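Local atomic coordinates of oxidoreductase (Methanosarcina mazei, PDB entry 3KA7), a protein that binds flavin-adenine dinucleotide and probably acts as an oxidoreductase of the flavin-containing amine oxidoreductase family. Residues A[16-19]-A[20-23]; A[136-139]-A[140-143]; A[150-153]-A[154-158]; A[172-175]-A[176-180]; A[351-354]-A[355-359]. All coordinates share one frame; numbering follows the deposited sequence.

Contact 1: A[16-19]-A[20-23]; sequences AARL and SKAG
Ser20 and Ala16 meet one helical turn apart: Ser20 N donates to Ala16 O at 2.9 Å, an ordinary backbone bond of helix 10-21. The Ser20 hydroxyl folds back over the same turn. Its chi1 of 66° sets OG between the backbone N and the carbonyl carbon, where it lies 3.0 Å from Ala16 O and 3.1 Å from Ala17 O; its single proton lies within reach of either carbonyl. Lys21 N follows with a bond to Ala17 O, and Ala22 N closes the series on Arg18 O, less straight at 140°. The Arg18 side chain, bent at chi2, brings NH1 obliquely to Ala22 CB, 3.3 Å away, close to the last turn.

The next shell fixes the helix in the fold. Leu19 and Ser20 rest on Val26 of strand 25-29, while Ala17, small enough for close approach, packs on Leu202 and Val205 of helix 195-208. Gly23 N turns back to Ser20 O at 3.2 Å, and a positive phi of 95° makes glycine the natural residue there, since a side chain would be jammed against the carbonyl O of Ala22. This is a Schellman motif, and it ends the helix of a beta-alpha-beta unit, strand 2-6, helix 10-21 and strand 25-29, as in the FAD-binding Rossmann fold.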
loop_
_atom_site.group_PDB
_atom_site.type_symbol
_atom_site.label_atom_id
_atom_site.label_comp_id
_atom_site.label_asym_id
_atom_site.label_seq_id
_atom_site.Cartn_x
_atom_site.Cartn_y
_atom_site.Cartn_z
ATOM N N ALA A 16 -8.186 -11.845 -11.837
ATOM C CA ALA A 16 -8.589 -12.142 -13.216
ATOM C C ALA A 16 -7.489 -12.887 -13.964
ATOM O O ALA A 16 -7.769 -13.849 -14.718
ATOM C CB ALA A 16 -8.968 -10.852 -13.950
ATOM N N ALA A 17 -6.246 -12.453 -13.771
ATOM C CA ALA A 17 -5.100 -13.106 -14.426
ATOM C C ALA A 17 -4.987 -14.567 -13.994
ATOM O O ALA A 17 -4.874 -15.461 -14.843
ATOM C CB ALA A 17 -3.804 -12.356 -14.147
ATOM N N ARG A 18 -5.043 -14.825 -12.687
ATOM C CA ARG A 18 -4.944 -16.202 -12.201
ATOM C C ARG A 18 -6.154 -17.060 -12.589
ATOM O O ARG A 18 -5.996 -18.217 -12.987
ATOM C CB ARG A 18 -4.739 -16.237 -10.679
ATOM C CG ARG A 18 -4.641 -17.655 -10.111
ATOM C CD ARG A 18 -3.307 -18.288 -10.461
ATOM N NE ARG A 18 -3.322 -19.737 -10.269
ATOM C CZ ARG A 18 -3.740 -20.605 -11.190
ATOM N NH1 ARG A 18 -4.172 -20.174 -12.373
ATOM N NH2 ARG A 18 -3.721 -21.904 -10.932
ATOM N N LEU A 19 -7.356 -16.514 -12.462
ATOM C CA LEU A 19 -8.563 -17.283 -12.790
ATOM C C LEU A 19 -8.646 -17.646 -14.272
ATOM O O LEU A 19 -9.089 -18.742 -14.629
ATOM C CB LEU A 19 -9.835 -16.538 -12.376
ATOM C CG LEU A 19 -10.067 -16.447 -10.875
ATOM C CD1 LEU A 19 -11.197 -15.463 -10.616
ATOM C CD2 LEU A 19 -10.363 -17.823 -10.267
ATOM N N SER A 20 -8.236 -16.723 -15.133
ATOM C CA SER A 20 -8.263 -16.997 -16.574
ATOM C C SER A 20 -7.224 -18.058 -16.954
ATOM O O SER A 20 -7.473 -18.928 -17.790
ATOM C CB SER A 20 -8.080 -15.715 -17.388
ATOM O OG SER A 20 -6.800 -15.154 -17.218
ATOM N N LYS A 21 -6.055 -17.986 -16.338
ATOM C CA LYS A 21 -5.038 -19.008 -16.550
ATOM C C LYS A 21 -5.526 -20.364 -16.046
ATOM O O LYS A 21 -5.206 -21.419 -16.614
ATOM C CB LYS A 21 -3.770 -18.618 -15.814
ATOM C CG LYS A 21 -2.565 -19.453 -16.192
ATOM C CD LYS A 21 -1.377 -19.067 -15.348
ATOM C CE LYS A 21 -0.356 -20.187 -15.332
ATOM N NZ LYS A 21 0.116 -20.478 -16.703
ATOM N N ALA A 22 -6.302 -20.323 -14.970
ATOM C CA ALA A 22 -6.841 -21.512 -14.323
ATOM C C ALA A 22 -7.969 -22.159 -15.128
ATOM O O ALA A 22 -8.531 -23.171 -14.714
ATOM C CB ALA A 22 -7.318 -21.151 -12.923
ATOM N N GLY A 23 -8.301 -21.577 -16.279
ATOM C CA GLY A 23 -9.282 -22.183 -17.174
ATOM C C GLY A 23 -10.703 -21.678 -17.018
ATOM O O GLY A 23 -11.638 -22.289 -17.522
#

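Contact 2: A[136-139]-A[140-143]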
loop_
_atom_site.group_PDB
_atom_site.type_symbol
_atom_site.label_atom_id
_atom_site.label_comp_id
_atom_site.label_asym_id
_atom_site.label_seq_id
_atom_site.Cartn_x
_atom_site.Cartn_y
_atom_site.Cartn_z
ATOM N N SER A 136 0.685 -5.569 22.437
ATOM C CA SER A 136 0.727 -4.120 22.637
ATOM C C SER A 136 1.030 -3.454 21.309
ATOM O O SER A 136 1.320 -4.133 20.334
ATOM C CB SER A 136 1.810 -3.731 23.644
ATOM O OG SER A 136 3.107 -3.985 23.127
ATOM N N SER A 137 0.972 -2.126 21.272
ATOM C CA SER A 137 1.376 -1.423 20.067
ATOM C C SER A 137 2.892 -1.490 19.956
ATOM O O SER A 137 3.595 -1.759 20.938
ATOM C CB SER A 137 0.936 0.037 20.105
ATOM O OG SER A 137 1.668 0.766 21.070
ATOM N N LEU A 138 3.390 -1.223 18.756
ATOM C CA LEU A 138 4.820 -1.172 18.524
ATOM C C LEU A 138 5.447 -0.143 19.447
ATOM O O LEU A 138 6.499 -0.386 20.034
ATOM C CB LEU A 138 5.093 -0.790 17.067
ATOM C CG LEU A 138 6.572 -0.571 16.727
ATOM C CD1 LEU A 138 7.401 -1.848 16.943
ATOM C CD2 LEU A 138 6.748 -0.066 15.324
ATOM N N GLN A 139 4.817 1.024 19.558
ATOM C CA GLN A 139 5.392 2.098 20.370
ATOM C C GLN A 139 5.535 1.643 21.814
ATOM O O GLN A 139 6.570 1.869 22.454
ATOM C CB GLN A 139 4.508 3.338 20.317
ATOM C CG GLN A 139 5.013 4.466 21.210
ATOM C CD GLN A 139 4.240 5.757 21.007
ATOM O OE1 GLN A 139 4.262 6.340 19.928
ATOM N NE2 GLN A 139 3.554 6.208 22.050
ATOM N N ALA A 140 4.490 0.997 22.325
ATOM C CA ALA A 140 4.497 0.539 23.705
ATOM C C ALA A 140 5.616 -0.471 23.904
ATOM O O ALA A 140 6.326 -0.412 24.906
ATOM C CB ALA A 140 3.162 -0.069 24.083
ATOM N N TRP A 141 5.765 -1.408 22.967
ATOM C CA TRP A 141 6.848 -2.399 23.068
ATOM C C TRP A 141 8.246 -1.755 23.026
ATOM O O TRP A 141 9.101 -2.046 23.865
ATOM C CB TRP A 141 6.713 -3.510 22.007
ATOM C CG TRP A 141 7.806 -4.497 22.115
ATOM C CD1 TRP A 141 7.873 -5.568 22.967
ATOM C CD2 TRP A 141 9.028 -4.501 21.371
ATOM N NE1 TRP A 141 9.064 -6.237 22.793
ATOM C CE2 TRP A 141 9.792 -5.599 21.824
ATOM C CE3 TRP A 141 9.546 -3.690 20.359
ATOM C CZ2 TRP A 141 11.046 -5.902 21.301
ATOM C CZ3 TRP A 141 10.806 -3.994 19.843
ATOM C CH2 TRP A 141 11.533 -5.093 20.314
ATOM N N ILE A 142 8.482 -0.864 22.066
ATOM C CA ILE A 142 9.774 -0.217 21.979
ATOM C C ILE A 142 10.108 0.437 23.317
ATOM O O ILE A 142 11.205 0.250 23.846
ATOM C CB ILE A 142 9.799 0.867 20.884
ATOM C CG1 ILE A 142 9.721 0.206 19.503
ATOM C CG2 ILE A 142 11.080 1.698 21.008
ATOM C CD1 ILE A 142 9.496 1.200 18.356
ATOM N N LYS A 143 9.146 1.170 23.862
ATOM C CA LYS A 143 9.342 1.912 25.114
ATOM C C LYS A 143 9.693 0.988 26.281
ATOM O O LYS A 143 10.412 1.382 27.212
ATOM C CB LYS A 143 8.099 2.747 25.443
ATOM C CG LYS A 143 7.932 3.982 24.563
ATOM C CD LYS A 143 6.810 4.871 25.058
ATOM C CE LYS A 143 6.651 6.091 24.163
ATOM N NZ LYS A 143 5.725 7.092 24.771
#
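Gln139 and Lys143, one turn apart in the first part of helix 138-145, lie side by side and point the same way, just beyond a serine N-cap. From CB, which sits beside the following peptide, the Gln139 chain runs with CG anti to its own N (chi1 177°) and stays extended. CG touches Lys143 CE at 3.7 Å, CD passes the same methylene slightly farther off, and at the tip NE2 lies 3.6 Å from Lys143 NZ. No bond is made between these two nitrogen groups, and the contact is carried by Gln139 CG against Lys143 CE. At the root of the lysine, CB and CG lean on Gln139 O, the carbonyl that also accepts Lys143 N.

The cap itself is Ser137, whose OG accepts from Ala140 N at 3.1 Å and thus satisfies an amide of the first turn. Its carbonyl O is gripped twice, by Trp141 N and by the hydroxyl of Ser136, the latter tilted 33° from the carbonyl plane.

On the buried side Leu138 reaches forward to Ile142; Leu138 touches Cys159 and Ile142 touches Leu151, both on helix 149-163. The Trp141 indole instead leads away toward helix 172-185. Between the two aliphatic chains the nearest approach is Leu138 CG to Ile142 CD1, 3.8 Å.

Contact 3: A[150-153]-A[154-158]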
loop_
_atom_site.group_PDB
_atom_site.type_symbol
_atom_site.label_atom_id
_atom_site.label_comp_id
_atom_site.label_asym_id
_atom_site.label_seq_id
_atom_site.Cartn_x
_atom_site.Cartn_y
_atom_site.Cartn_z
ATOM N N TRP A 150 14.799 8.340 19.996
ATOM C CA TRP A 150 15.173 8.040 18.603
ATOM C C TRP A 150 14.383 6.871 18.024
ATOM O O TRP A 150 13.898 6.931 16.894
ATOM C CB TRP A 150 16.677 7.759 18.486
ATOM C CG TRP A 150 17.114 6.936 17.271
ATOM C CD1 TRP A 150 17.818 5.759 17.289
ATOM C CD2 TRP A 150 16.881 7.235 15.885
ATOM N NE1 TRP A 150 18.029 5.308 16.009
ATOM C CE2 TRP A 150 17.471 6.199 15.127
ATOM C CE3 TRP A 150 16.223 8.274 15.213
ATOM C CZ2 TRP A 150 17.424 6.170 13.731
ATOM C CZ3 TRP A 150 16.182 8.247 13.823
ATOM C CH2 TRP A 150 16.782 7.204 13.100
ATOM N N LEU A 151 14.250 5.796 18.790
ATOM C CA LEU A 151 13.565 4.639 18.243
ATOM C C LEU A 151 12.085 4.922 17.968
ATOM O O LEU A 151 11.525 4.352 17.026
ATOM C CB LEU A 151 13.730 3.402 19.134
ATOM C CG LEU A 151 15.149 2.853 19.256
ATOM C CD1 LEU A 151 15.088 1.518 20.031
ATOM C CD2 LEU A 151 15.786 2.676 17.877
ATOM N N ILE A 152 11.455 5.783 18.770
ATOM C CA ILE A 152 10.041 6.137 18.536
ATOM C C ILE A 152 9.897 7.033 17.304
ATOM O O ILE A 152 8.999 6.829 16.485
ATOM C CB ILE A 152 9.366 6.788 19.766
ATOM C CG1 ILE A 152 9.376 5.806 20.951
ATOM C CG2 ILE A 152 7.925 7.156 19.451
ATOM C CD1 ILE A 152 8.776 4.454 20.611
ATOM N N LYS A 153 10.792 8.008 17.160
ATOM C CA LYS A 153 10.784 8.845 15.950
ATOM C C LYS A 153 10.989 7.981 14.706
ATOM O O LYS A 153 10.295 8.150 13.692
ATOM C CB LYS A 153 11.888 9.907 16.007
ATOM C CG LYS A 153 11.843 10.749 17.253
ATOM C CD LYS A 153 10.566 11.527 17.337
ATOM C CE LYS A 153 10.628 12.766 16.478
ATOM N NZ LYS A 153 9.439 13.647 16.715
ATOM N N PHE A 154 11.954 7.069 14.784
ATOM C CA PHE A 154 12.280 6.186 13.668
ATOM C C PHE A 154 11.083 5.291 13.370
ATOM O O PHE A 154 10.661 5.174 12.224
ATOM C CB PHE A 154 13.527 5.352 14.010
ATOM C CG PHE A 154 13.870 4.316 12.984
ATOM C CD1 PHE A 154 14.185 4.679 11.692
ATOM C CD2 PHE A 154 13.896 2.967 13.324
ATOM C CE1 PHE A 154 14.497 3.729 10.741
ATOM C CE2 PHE A 154 14.210 2.007 12.385
ATOM C CZ PHE A 154 14.514 2.393 11.080
ATOM N N ALA A 155 10.519 4.682 14.413
ATOM C CA ALA A 155 9.341 3.810 14.244
ATOM C C ALA A 155 8.163 4.555 13.626
ATOM O O ALA A 155 7.480 4.027 12.738
ATOM C CB ALA A 155 8.939 3.201 15.564
ATOM N N ASP A 156 7.911 5.778 14.089
ATOM C CA ASP A 156 6.799 6.558 13.527
ATOM C C ASP A 156 7.030 6.864 12.052
ATOM O O ASP A 156 6.093 6.895 11.259
ATOM C CB ASP A 156 6.603 7.875 14.281
ATOM C CG ASP A 156 5.747 7.733 15.522
ATOM O OD1 ASP A 156 5.090 6.679 15.711
ATOM O OD2 ASP A 156 5.729 8.699 16.317
ATOM N N SER A 157 8.280 7.126 11.683
ATOM C CA SER A 157 8.600 7.380 10.282
ATOM C C SER A 157 8.380 6.117 9.440
ATOM O O SER A 157 7.732 6.149 8.386
ATOM C CB SER A 157 10.035 7.878 10.159
ATOM O OG SER A 157 10.400 8.053 8.804
ATOM N N PHE A 158 8.903 4.995 9.912
ATOM C CA PHE A 158 8.687 3.745 9.212
ATOM C C PHE A 158 7.200 3.421 9.076
ATOM O O PHE A 158 6.741 3.070 7.992
ATOM C CB PHE A 158 9.401 2.586 9.912
ATOM C CG PHE A 158 9.001 1.254 9.382
ATOM C CD1 PHE A 158 9.519 0.796 8.186
ATOM C CD2 PHE A 158 8.071 0.479 10.051
ATOM C CE1 PHE A 158 9.135 -0.439 7.678
ATOM C CE2 PHE A 158 7.683 -0.750 9.550
ATOM C CZ PHE A 158 8.215 -1.203 8.356
#
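Phe154 opens the second half of this stretch of helix 149-163 by setting its CB over the indole of Trp150, one turn back. The methylene stands 3.8 Å from the centroid of the six-membered ring and 9° off the ring normal, a CH-pi contact. With CG anti to the backbone N (chi1 174°), the phenyl ring then leads outward from CB, inclined at 31° to the indole, and its CD1 passes Trp150 CH2 at 3.9 Å. Phe109 stacks on the phenyl ring, and the carbonyl O of Phe109 accepts Trp150 NE1. An alanine in place of Trp150 is likely to leave Phe154 CB without its aromatic floor and the Phe109 carbonyl without its indole donor.

Ala155 bonds through N to Leu151 O at 2.8 Å, and its methyl group is small enough for Ile142 of helix 138-145 to lie against it. Asp156 follows: its carboxylate passes Ile152, OD2 lying 4.1 Å from CG2. Ser157 N continues the ladder to Lys153 O.

The chemistry is divided by side of the helix. Aromatic carbon faces strand 85-89, and aliphatic carbon faces helix 138-145. The indole N-H, Asp156 OD1 and the Ser157 hydroxyl are satisfied from outside by Phe109 O, Ser167 OG and Asn308 O, which leaves the contact itself to carbon packing and backbone bonds.

Contact 4: A[172-175]-A[176-180]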
loop_
_atom_site.group_PDB
_atom_site.type_symbol
_atom_site.label_atom_id
_atom_site.label_comp_id
_atom_site.label_asym_id
_atom_site.label_seq_id
_atom_site.Cartn_x
_atom_site.Cartn_y
_atom_site.Cartn_z
ATOM N N VAL A 172 2.338 -4.728 17.720
ATOM C CA VAL A 172 3.755 -5.061 17.617
ATOM C C VAL A 172 3.940 -6.359 16.843
ATOM O O VAL A 172 4.867 -6.483 16.039
ATOM C CB VAL A 172 4.450 -5.125 19.006
ATOM C CG1 VAL A 172 3.885 -6.274 19.859
ATOM C CG2 VAL A 172 5.965 -5.251 18.857
ATOM N N GLU A 173 3.049 -7.330 17.054
ATOM C CA GLU A 173 3.179 -8.601 16.335
ATOM C C GLU A 173 3.048 -8.448 14.811
ATOM O O GLU A 173 3.644 -9.213 14.053
ATOM C CB GLU A 173 2.190 -9.645 16.872
ATOM C CG GLU A 173 0.736 -9.266 16.680
ATOM C CD GLU A 173 0.128 -8.559 17.890
ATOM O OE1 GLU A 173 -1.108 -8.676 18.074
ATOM O OE2 GLU A 173 0.853 -7.883 18.651
ATOM N N GLU A 174 2.259 -7.479 14.357
ATOM C CA GLU A 174 2.137 -7.236 12.921
ATOM C C GLU A 174 3.482 -6.752 12.394
ATOM O O GLU A 174 3.921 -7.154 11.313
ATOM C CB GLU A 174 1.039 -6.196 12.647
ATOM C CG GLU A 174 0.805 -5.860 11.171
ATOM C CD GLU A 174 0.078 -6.969 10.416
ATOM O OE1 GLU A 174 -0.475 -7.879 11.081
ATOM O OE2 GLU A 174 0.045 -6.917 9.160
ATOM N N VAL A 175 4.122 -5.861 13.154
ATOM C CA VAL A 175 5.385 -5.287 12.726
ATOM C C VAL A 175 6.455 -6.357 12.650
ATOM O O VAL A 175 7.279 -6.368 11.732
ATOM C CB VAL A 175 5.848 -4.159 13.656
ATOM C CG1 VAL A 175 7.228 -3.628 13.202
ATOM C CG2 VAL A 175 4.821 -3.045 13.659
ATOM N N PHE A 176 6.458 -7.279 13.606
ATOM C CA PHE A 176 7.451 -8.357 13.524
ATOM C C PHE A 176 7.210 -9.359 12.376
ATOM O O PHE A 176 8.165 -9.897 11.833
ATOM C CB PHE A 176 7.701 -9.017 14.890
ATOM C CG PHE A 176 8.608 -8.205 15.759
ATOM C CD1 PHE A 176 9.984 -8.262 15.591
ATOM C CD2 PHE A 176 8.087 -7.314 16.681
ATOM C CE1 PHE A 176 10.820 -7.477 16.354
ATOM C CE2 PHE A 176 8.926 -6.516 17.456
ATOM C CZ PHE A 176 10.301 -6.603 17.285
ATOM N N GLU A 177 5.951 -9.578 11.986
ATOM C CA GLU A 177 5.658 -10.352 10.762
ATOM C C GLU A 177 6.153 -9.617 9.510
ATOM O O GLU A 177 6.726 -10.228 8.605
ATOM C CB GLU A 177 4.153 -10.679 10.648
ATOM C CG GLU A 177 3.780 -11.581 9.447
ATOM C CD GLU A 177 4.296 -13.019 9.572
ATOM O OE1 GLU A 177 4.623 -13.448 10.707
ATOM O OE2 GLU A 177 4.350 -13.726 8.534
ATOM N N ILE A 178 5.949 -8.301 9.468
ATOM C CA ILE A 178 6.470 -7.480 8.383
ATOM C C ILE A 178 7.995 -7.616 8.315
ATOM O O ILE A 178 8.588 -7.772 7.234
ATOM C CB ILE A 178 6.052 -5.998 8.554
ATOM C CG1 ILE A 178 4.557 -5.847 8.234
ATOM C CG2 ILE A 178 6.909 -5.090 7.647
ATOM C CD1 ILE A 178 3.981 -4.459 8.491
ATOM N N ILE A 179 8.636 -7.560 9.477
ATOM C CA ILE A 179 10.077 -7.705 9.535
ATOM C C ILE A 179 10.496 -9.081 9.020
ATOM O O ILE A 179 11.483 -9.206 8.299
ATOM C CB ILE A 179 10.576 -7.468 10.976
ATOM C CG1 ILE A 179 10.472 -5.977 11.311
ATOM C CG2 ILE A 179 12.002 -7.962 11.175
ATOM C CD1 ILE A 179 10.858 -5.673 12.718
ATOM N N GLU A 180 9.756 -10.120 9.395
ATOM C CA GLU A 180 10.091 -11.464 8.939
ATOM C C GLU A 180 10.004 -11.516 7.418
ATOM O O GLU A 180 10.786 -12.201 6.765
ATOM C CB GLU A 180 9.176 -12.527 9.575
ATOM C CG GLU A 180 9.742 -13.947 9.464
ATOM C CD GLU A 180 11.108 -14.109 10.151
ATOM O OE1 GLU A 180 11.408 -13.378 11.125
ATOM O OE2 GLU A 180 11.879 -14.993 9.719
#
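Val175 O receives Ile179 N at 2.9 Å, the shortest of the four backbone bonds that join successive turns of an alpha-helix, i to i+4, at the start of helix 172-185. The same oxygen is flanked by the Ile179 side chain, whose CG1 comes to 3.2 Å from it. Farther out the Val175 and Ile179 chains pass at a slant, with CG1 of the valine 4.2 Å from CD1 of the isoleucine.

One turn nearer the N terminus, Val172 O accepts Phe176 N at 3.0 Å, nearly in line with its C=O bond. A chi1 of -79° turns the Phe176 ring back along the helix, and Val172 CG2 meets it at the edge, within the ring plane. Val172 O lies at the same rim, beside CD2. Trp141 of helix 138-145 packs with this ring edge-to-face, and Pro133 adds a further neighbour, so the phenyl joins two helices and a loop. A serine at Phe176 would probably strip Val172 CG2 and Trp141 of their shared neighbour and open a gap between the helices.

The acidic side chains are engaged elsewhere: Glu177 forms salt bridges with Arg184 and Arg132, and Glu174 OE2 accepts from Gly405 N. Between Val172 and Phe176 the closest side-chain approach is CG2 to CE2, 3.5 Å.

Contact 5: A[351-354]-A[355-359]; sequences EDLK and EIFPG
Asp352 O is shared by two backbone donors at the C-terminal end of helix 342-356. Ile356 N approaches it nearly head-on at 2.8 Å, whereas Glu355 N, at 3.0 Å, comes from above the carbonyl plane, 61° out of it. Phe357 N then bonds to Leu353 O at 2.8 Å, as the chain leaves the helix.

Carbon contacts accompany these bonds. Ile356 CD1 touches Asp352 CB, and Leu353 CD2 stands 4.5 Å from Phe357 CD2. CG2 of the neighbouring Ile356 sits over the centre of one face of the Phe357 ring, 3.5 Å above it. Leu353 and Phe357 both pack on Tyr362 of strand 362-370, fixing the helix end to the mixed sheet.

Among the charged groups, Lys354 NZ forms a salt bridge with Glu351 OE1 at 3.6 Å. A water donates to Glu351 O and, weakly, to Glu355 OE2. The carboxylates of Asp352 and Glu355 lie near each other, OD1 to OE1 4.6 Å, yet Arg305 bridges to both. The like charges are therefore probably offset by Arg305, while the amides of Arg306 and Ile307, both donating to Asp352 OD2, tie Asp352 to the start of strand 307-311.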
loop_
_atom_site.group_PDB
_atom_site.type_symbol
_atom_site.label_atom_id
_atom_site.label_comp_id
_atom_site.label_asym_id
_atom_site.label_seq_id
_atom_site.Cartn_x
_atom_site.Cartn_y
_atom_site.Cartn_z
ATOM N N GLU A 351 5.903 23.082 4.831
ATOM C CA GLU A 351 6.932 23.619 5.718
ATOM C C GLU A 351 8.056 22.607 5.886
ATOM O O GLU A 351 9.238 22.977 5.902
ATOM C CB GLU A 351 6.354 23.939 7.099
ATOM C CG GLU A 351 5.264 24.989 7.071
ATOM C CD GLU A 351 5.644 26.162 6.208
ATOM O OE1 GLU A 351 6.631 26.852 6.546
ATOM O OE2 GLU A 351 4.967 26.388 5.179
ATOM N N ASP A 352 7.686 21.328 6.018
ATOM C CA ASP A 352 8.682 20.260 6.173
ATOM C C ASP A 352 9.665 20.214 5.009
ATOM O O ASP A 352 10.843 19.930 5.216
ATOM C CB ASP A 352 8.032 18.867 6.276
ATOM C CG ASP A 352 7.402 18.600 7.634
ATOM O OD1 ASP A 352 7.791 19.248 8.632
ATOM O OD2 ASP A 352 6.516 17.714 7.689
ATOM N N LEU A 353 9.155 20.429 3.794
ATOM C CA LEU A 353 9.957 20.384 2.561
ATOM C C LEU A 353 11.152 21.337 2.630
ATOM O O LEU A 353 12.248 21.017 2.179
ATOM C CB LEU A 353 9.092 20.750 1.351
ATOM C CG LEU A 353 7.998 19.765 0.945
ATOM C CD1 LEU A 353 7.276 20.263 -0.312
ATOM C CD2 LEU A 353 8.612 18.394 0.711
ATOM N N LYS A 354 10.928 22.504 3.214
ATOM C CA LYS A 354 11.974 23.517 3.307
ATOM C C LYS A 354 13.108 23.065 4.222
ATOM O O LYS A 354 14.254 23.483 4.054
ATOM C CB LYS A 354 11.380 24.823 3.829
ATOM C CG LYS A 354 10.239 25.368 2.982
ATOM C CD LYS A 354 9.628 26.598 3.665
ATOM C CE LYS A 354 8.341 27.051 2.986
ATOM N NZ LYS A 354 7.895 28.355 3.555
ATOM N N GLU A 355 12.773 22.211 5.186
ATOM C CA GLU A 355 13.741 21.727 6.173
ATOM C C GLU A 355 14.407 20.432 5.720
ATOM O O GLU A 355 15.563 20.169 6.044
ATOM C CB GLU A 355 13.068 21.558 7.541
ATOM C CG GLU A 355 12.568 22.890 8.125
ATOM C CD GLU A 355 11.798 22.763 9.432
ATOM O OE1 GLU A 355 11.506 21.640 9.891
ATOM O OE2 GLU A 355 11.468 23.818 10.007
ATOM N N ILE A 356 13.665 19.626 4.966
ATOM C CA ILE A 356 14.196 18.395 4.394
ATOM C C ILE A 356 15.137 18.706 3.232
ATOM O O ILE A 356 16.213 18.133 3.121
ATOM C CB ILE A 356 13.054 17.452 3.917
ATOM C CG1 ILE A 356 12.131 17.094 5.096
ATOM C CG2 ILE A 356 13.636 16.199 3.314
ATOM C CD1 ILE A 356 10.785 16.449 4.665
ATOM N N PHE A 357 14.736 19.646 2.387
ATOM C CA PHE A 357 15.457 19.916 1.151
ATOM C C PHE A 357 15.866 21.384 1.039
ATOM O O PHE A 357 15.582 22.024 0.037
ATOM C CB PHE A 357 14.575 19.533 -0.043
ATOM C CG PHE A 357 14.254 18.065 -0.115
ATOM C CD1 PHE A 357 15.274 17.126 -0.113
ATOM C CD2 PHE A 357 12.940 17.628 -0.205
ATOM C CE1 PHE A 357 14.999 15.770 -0.195
ATOM C CE2 PHE A 357 12.656 16.261 -0.283
ATOM C CZ PHE A 357 13.684 15.342 -0.278
ATOM N N PRO A 358 16.542 21.915 2.068
ATOM C CA PRO A 358 16.866 23.335 2.056
ATOM C C PRO A 358 17.715 23.756 0.848
ATOM O O PRO A 358 18.701 23.099 0.508
ATOM C CB PRO A 358 17.633 23.536 3.375
ATOM C CG PRO A 358 18.230 22.211 3.670
ATOM C CD PRO A 358 17.153 21.220 3.216
ATOM N N GLY A 359 17.311 24.841 0.201
ATOM C CA GLY A 359 18.101 25.414 -0.886
ATOM C C GLY A 359 18.064 24.626 -2.180
ATOM O O GLY A 359 18.711 25.005 -3.161
HETATM O O HOH W 1 9.870 25.183 7.404
#

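How the contacts relate
All five contacts are local and lie in series along the chain, so none nests within or crosses another; each joins neighbouring turns of a single helix and closes no long loop. Contact 1 comes first, in the beta-alpha-beta unit beside the parallel sheet, about 42 Å between centres from contacts 2 and 3. Those two belong to consecutive helices and touch, Ile142 CG2 meeting Ile152 CD1 at 3.6 Å. Contact 4 joins the group, reaching contact 2 through Leu138 and Val175 and contact 3 through Phe158 and Ile178, a three-helix cluster. Contact 5, last in the chain, lies on a helix packed against the mixed sheet, about 9 Å from contact 3 at the nearest atoms.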